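Local coordinates for heme-binding protein A / AI-2 binding protein A (Helicobacter pylori SS1, PDB 6OFQ), which binds peptides in the periplasm and probably hands them to an ABC transporter, as the periplasmic substrate-binding protein DppA, at residues A[244-249]-A[260-265]; A[433-438]-A[482-487]. All coordinates share one frame; numbering follows the deposited sequence.

Contact 1: A[244-249]-A[260-265]; sequences VVRTIP and TGEIML
Arg246 and Glu262 meet across a beta-alpha-beta crossover, in which strand 242-247 leads through helix 251-259 to strand 265-266, the two lying in one mixed sheet with strand 32-37 between them. The two side chains run at about a right angle, yet their flat ends lie almost in one plane, with guanidinium and carboxylate only 12° apart. Arg246 NH1 gives a fairly straight hydrogen bond of 2.8 Å to Glu262 OE2, part of a salt bridge, and reaches that oxygen on its anti side. The guanidinium is brought there by a bend in the arginine chain (chi3 55°), whereas Glu262 arrives fully stretched. Ile248 lies against the flat group, its CD1 3.8 Å above the plane and over the centre of one guanidinium face. The same methyl touches Ile263 CG2 at 4.0 Å, and Ile263 packs in turn on Val34, Ala257 and Leu258, so the ion pair borders an apolar layer between helix and sheet. Glu262 follows the Schellman motif at Gly261 that ends the helix. Its backbone takes part as well: a single water accepts from Arg246 NH1 at 3.0 Å and donates to Glu262 O at 2.7 Å.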
loop_
_atom_site.group_PDB
_atom_site.type_symbol
_atom_site.label_atom_id
_atom_site.label_comp_id
_atom_site.label_asym_id
_atom_site.label_seq_id
_atom_site.Cartn_x
_atom_site.Cartn_y
_atom_site.Cartn_z
ATOM N N VAL A 244 -2.006 13.827 15.844
ATOM C CA VAL A 244 -3.112 14.372 15.069
ATOM C C VAL A 244 -2.740 14.138 13.609
ATOM O O VAL A 244 -1.756 14.686 13.117
ATOM C CB VAL A 244 -3.380 15.840 15.398
ATOM C CG1 VAL A 244 -4.616 16.306 14.679
ATOM C CG2 VAL A 244 -3.556 16.086 16.868
ATOM N N VAL A 245 -3.582 13.384 12.912
ATOM C CA VAL A 245 -3.384 13.093 11.502
ATOM C C VAL A 245 -4.383 13.969 10.750
ATOM O O VAL A 245 -5.585 13.661 10.754
ATOM C CB VAL A 245 -3.598 11.596 11.187
ATOM C CG1 VAL A 245 -3.425 11.318 9.688
ATOM C CG2 VAL A 245 -2.640 10.750 11.999
ATOM N N ARG A 246 -3.863 15.043 10.144
ATOM C CA ARG A 246 -4.695 15.987 9.428
ATOM C C ARG A 246 -4.721 15.693 7.942
ATOM O O ARG A 246 -3.737 15.302 7.307
ATOM C CB ARG A 246 -4.148 17.399 9.627
ATOM C CG ARG A 246 -4.308 17.899 11.066
ATOM C CD ARG A 246 -4.106 19.399 11.306
ATOM N NE ARG A 246 -4.999 20.147 10.437
ATOM C CZ ARG A 246 -4.833 21.426 10.087
ATOM N NH1 ARG A 246 -3.848 22.118 10.596
ATOM N NH2 ARG A 246 -5.678 21.985 9.202
ATOM N N THR A 247 -5.889 15.942 7.364
ATOM C CA THR A 247 -6.077 15.979 5.920
ATOM C C THR A 247 -6.107 17.400 5.404
ATOM O O THR A 247 -7.000 18.138 5.781
ATOM C CB THR A 247 -7.330 15.213 5.488
ATOM O OG1 THR A 247 -7.267 13.823 5.909
ATOM C CG2 THR A 247 -7.504 15.219 3.974
ATOM N N ILE A 248 -5.113 17.783 4.613
ATOM C CA ILE A 248 -5.003 19.130 3.993
ATOM C C ILE A 248 -4.756 18.815 2.538
ATOM O O ILE A 248 -3.658 18.474 2.109
ATOM C CB ILE A 248 -3.788 19.896 4.560
ATOM C CG1 ILE A 248 -3.975 20.084 6.054
ATOM C CG2 ILE A 248 -3.621 21.251 3.855
ATOM C CD1 ILE A 248 -2.862 20.797 6.766
ATOM N N PRO A 249 -5.811 18.924 1.718
ATOM C CA PRO A 249 -5.728 18.366 0.379
ATOM C C PRO A 249 -4.808 19.060 -0.586
ATOM O O PRO A 249 -4.144 18.411 -1.408
ATOM C CB PRO A 249 -7.185 18.375 -0.146
ATOM C CG PRO A 249 -8.006 18.466 1.080
ATOM C CD PRO A 249 -7.189 19.110 2.159
ATOM N N THR A 260 4.591 27.494 8.768
ATOM C CA THR A 260 4.081 28.239 9.921
ATOM C C THR A 260 4.142 27.430 11.217
ATOM O O THR A 260 3.791 27.919 12.288
ATOM C CB THR A 260 2.639 28.703 9.699
ATOM O OG1 THR A 260 1.750 27.578 9.646
ATOM C CG2 THR A 260 2.461 29.561 8.469
ATOM N N GLY A 261 4.513 26.159 11.142
ATOM C CA GLY A 261 4.486 25.262 12.291
ATOM C C GLY A 261 3.141 24.724 12.732
ATOM O O GLY A 261 3.047 24.003 13.737
ATOM N N GLU A 262 2.122 24.974 11.898
ATOM C CA GLU A 262 0.797 24.464 12.168
ATOM C C GLU A 262 0.767 22.943 12.076
ATOM O O GLU A 262 -0.032 22.243 12.706
ATOM C CB GLU A 262 -0.149 25.101 11.124
ATOM C CG GLU A 262 -1.597 24.722 11.178
ATOM C CD GLU A 262 -2.438 25.365 10.082
ATOM O OE1 GLU A 262 -2.233 26.614 9.948
ATOM O OE2 GLU A 262 -3.176 24.572 9.426
ATOM N N ILE A 263 1.557 22.435 11.134
ATOM C CA ILE A 263 1.752 20.965 11.103
ATOM C C ILE A 263 3.262 20.751 11.177
ATOM O O ILE A 263 4.075 21.663 11.013
ATOM C CB ILE A 263 1.130 20.290 9.856
ATOM C CG1 ILE A 263 1.797 20.741 8.562
ATOM C CG2 ILE A 263 -0.355 20.609 9.841
ATOM C CD1 ILE A 263 2.706 19.734 7.963
ATOM N N MET A 264 3.711 19.518 11.435
ATOM C CA MET A 264 5.083 19.215 11.825
ATOM C C MET A 264 5.802 18.229 10.905
ATOM O O MET A 264 7.026 18.136 10.943
ATOM C CB MET A 264 5.145 18.713 13.254
ATOM C CG MET A 264 4.552 19.696 14.263
ATOM S SD MET A 264 4.055 18.939 15.813
ATOM C CE MET A 264 5.601 18.462 16.497
ATOM N N LEU A 265 5.040 17.449 10.157
ATOM C CA LEU A 265 5.593 16.372 9.319
ATOM C C LEU A 265 4.510 16.168 8.264
ATOM O O LEU A 265 3.328 16.106 8.591
ATOM C CB LEU A 265 5.827 15.117 10.165
ATOM C CG LEU A 265 5.957 13.718 9.557
ATOM C CD1 LEU A 265 7.261 13.709 8.866
ATOM C CD2 LEU A 265 6.023 12.674 10.656
HETATM O O HOH W 1 -2.619 21.905 13.302
#

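Contact 2: A[433-438]-A[482-487]; sequences ADPDNF and ALYLKA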
loop_
_atom_site.group_PDB
_atom_site.type_symbol
_atom_site.label_atom_id
_atom_site.label_comp_id
_atom_site.label_asym_id
_atom_site.label_seq_id
_atom_site.Cartn_x
_atom_site.Cartn_y
_atom_site.Cartn_z
ATOM N N ALA A 433 9.342 -6.542 1.216
ATOM C CA ALA A 433 10.400 -6.459 0.201
ATOM C C ALA A 433 10.509 -7.782 -0.557
ATOM O O ALA A 433 11.410 -8.592 -0.333
ATOM C CB ALA A 433 11.743 -6.046 0.852
ATOM N N ASP A 434 9.579 -8.025 -1.496
ATOM C CA ASP A 434 9.484 -9.316 -2.155
ATOM C C ASP A 434 8.771 -8.990 -3.453
ATOM O O ASP A 434 7.676 -8.419 -3.471
ATOM C CB ASP A 434 8.681 -10.314 -1.327
ATOM C CG ASP A 434 8.808 -11.731 -1.856
ATOM O OD1 ASP A 434 8.334 -11.950 -2.973
ATOM O OD2 ASP A 434 9.352 -12.582 -1.098
ATOM N N PRO A 435 9.308 -9.423 -4.591
ATOM C CA PRO A 435 8.600 -9.213 -5.871
ATOM C C PRO A 435 7.170 -9.697 -5.915
ATOM O O PRO A 435 6.365 -9.138 -6.689
ATOM C CB PRO A 435 9.507 -9.904 -6.911
ATOM C CG PRO A 435 10.875 -9.871 -6.278
ATOM C CD PRO A 435 10.605 -10.115 -4.835
ATOM N N ASP A 436 6.855 -10.718 -5.151
ATOM C CA ASP A 436 5.485 -11.223 -5.164
ATOM C C ASP A 436 4.431 -10.155 -4.873
ATOM O O ASP A 436 3.338 -10.137 -5.466
ATOM C CB ASP A 436 5.338 -12.368 -4.158
ATOM C CG ASP A 436 3.966 -13.027 -4.182
ATOM O OD1 ASP A 436 3.144 -12.591 -3.350
ATOM O OD2 ASP A 436 3.768 -13.974 -4.919
ATOM N N ASN A 437 4.792 -9.232 -3.991
ATOM C CA ASN A 437 3.872 -8.178 -3.484
ATOM C C ASN A 437 3.522 -7.189 -4.612
ATOM O O ASN A 437 2.546 -6.424 -4.427
ATOM C CB ASN A 437 4.508 -7.501 -2.269
ATOM C CG ASN A 437 3.683 -6.340 -1.701
ATOM O OD1 ASN A 437 4.141 -5.182 -1.774
ATOM N ND2 ASN A 437 2.528 -6.592 -1.151
ATOM N N PHE A 438 4.349 -7.108 -5.663
ATOM C CA PHE A 438 4.005 -6.304 -6.831
ATOM C C PHE A 438 3.482 -7.227 -7.919
ATOM O O PHE A 438 2.357 -7.032 -8.463
ATOM C CB PHE A 438 5.160 -5.441 -7.393
ATOM C CG PHE A 438 5.622 -4.309 -6.482
ATOM C CD1 PHE A 438 6.301 -4.539 -5.268
ATOM C CD2 PHE A 438 5.508 -2.996 -6.935
ATOM C CE1 PHE A 438 6.768 -3.441 -4.536
ATOM C CE2 PHE A 438 5.966 -1.927 -6.163
ATOM C CZ PHE A 438 6.624 -2.155 -4.984
ATOM N N ALA A 482 15.543 -16.181 -10.596
ATOM C CA ALA A 482 15.545 -16.594 -12.000
ATOM C C ALA A 482 14.196 -16.601 -12.632
ATOM O O ALA A 482 13.967 -16.140 -13.754
ATOM C CB ALA A 482 16.253 -17.949 -12.146
ATOM N N LEU A 483 13.199 -17.027 -11.859
ATOM C CA LEU A 483 11.806 -17.030 -12.332
ATOM C C LEU A 483 11.255 -15.603 -12.464
ATOM O O LEU A 483 10.561 -15.284 -13.443
ATOM C CB LEU A 483 10.939 -17.878 -11.391
ATOM C CG LEU A 483 11.278 -19.382 -11.378
ATOM C CD1 LEU A 483 10.807 -20.056 -10.075
ATOM C CD2 LEU A 483 10.578 -20.023 -12.555
ATOM N N TYR A 484 11.575 -14.759 -11.489
ATOM C CA TYR A 484 11.070 -13.394 -11.582
ATOM C C TYR A 484 11.725 -12.576 -12.704
ATOM O O TYR A 484 11.042 -11.763 -13.357
ATOM C CB TYR A 484 11.238 -12.632 -10.267
ATOM C CG TYR A 484 10.308 -13.101 -9.173
ATOM C CD1 TYR A 484 8.960 -13.270 -9.453
ATOM C CD2 TYR A 484 10.762 -13.325 -7.904
ATOM C CE1 TYR A 484 8.074 -13.673 -8.435
ATOM C CE2 TYR A 484 9.901 -13.771 -6.926
ATOM C CZ TYR A 484 8.540 -13.903 -7.159
ATOM O OH TYR A 484 7.711 -14.361 -6.144
ATOM N N LEU A 485 12.973 -12.905 -13.045
ATOM C CA LEU A 485 13.621 -12.258 -14.185
ATOM C C LEU A 485 12.835 -12.548 -15.455
ATOM O O LEU A 485 12.593 -11.656 -16.292
ATOM C CB LEU A 485 15.089 -12.649 -14.277
ATOM C CG LEU A 485 16.036 -12.147 -13.223
ATOM C CD1 LEU A 485 17.422 -12.771 -13.268
ATOM C CD2 LEU A 485 16.197 -10.651 -13.240
ATOM N N LYS A 486 12.466 -13.817 -15.631
ATOM C CA LYS A 486 11.735 -14.216 -16.819
ATOM C C LYS A 486 10.350 -13.578 -16.793
ATOM O O LYS A 486 9.861 -13.124 -17.841
ATOM C CB LYS A 486 11.612 -15.755 -16.948
ATOM C CG LYS A 486 12.919 -16.502 -17.127
ATOM C CD LYS A 486 12.761 -18.020 -17.112
ATOM C CE LYS A 486 14.178 -18.600 -17.130
ATOM N NZ LYS A 486 14.105 -19.994 -16.609
ATOM N N ALA A 487 9.692 -13.555 -15.631
ATOM C CA ALA A 487 8.392 -12.915 -15.574
ATOM C C ALA A 487 8.459 -11.451 -16.041
ATOM O O ALA A 487 7.559 -10.944 -16.722
ATOM C CB ALA A 487 7.761 -13.064 -14.196
HETATM O O HOH W 2 5.286 -14.731 -7.009
#
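With CG anti to its carbonyl carbon (chi1 -71°), Tyr484 sends its ring away from helix 477-494 with one face against Pro435, while Asp436, with CG anti to its own backbone N (chi1 -176°), sets its CB 3.7 Å from Tyr484 OH and its carboxylate beyond, turned so that Asp436 OD2 is 4.1 Å from that oxygen. The proline lies over the ring: Pro435 CB sits 3.8 Å from the Tyr484 ring centroid and 12° off the normal, a CH-pi contact, and Pro435 CG reaches Tyr484 CD2 at 3.8 Å. No direct hydrogen bond spans the two segments; instead a water in the ring plane donates to Asp436 OD2 at 2.7 Å and accepts from Tyr484 OH at 2.6 Å. Asp434 OD1 uses its anti lone pair to accept from Asp436 N at 2.9 Å, a capping bond at the turn into helix 436-443. Arg480 links Asp434 and Tyr484, by a salt bridge to Asp434 OD2 and a hydrogen bond to Tyr484 OH, while Lys472 forms a salt bridge with Asp436 OD2. The buried contact thus joins the beginning of helix 436-443, just beyond strand 423-429, to helix 477-494, with Leu468 and Ala471 of helix 462-473 also packing against Tyr484.

How the contacts relate
Following the chain from its N terminus, contact 1 comes first and closes a short loop: ten residues, nearly all in helix 251-259, separate its segments. Contact 2 opens only after contact 1 is complete and spans 43 residues, including helices 445-449 and 462-473. The two are therefore in series and neither nest nor cross. They lie on opposite sides of the chain's centre, their own centres about 37 Å and nearest atoms about 21 Å apart. Contact 1, a closure within one crossover, joins the end of strand 242-247 to the loop leading from helix 251-259 to strand 265-266; contact 2, a longer closure across a helical stretch, joins helix 436-443, which follows strand 423-429 of another mixed sheet, to helix 477-494.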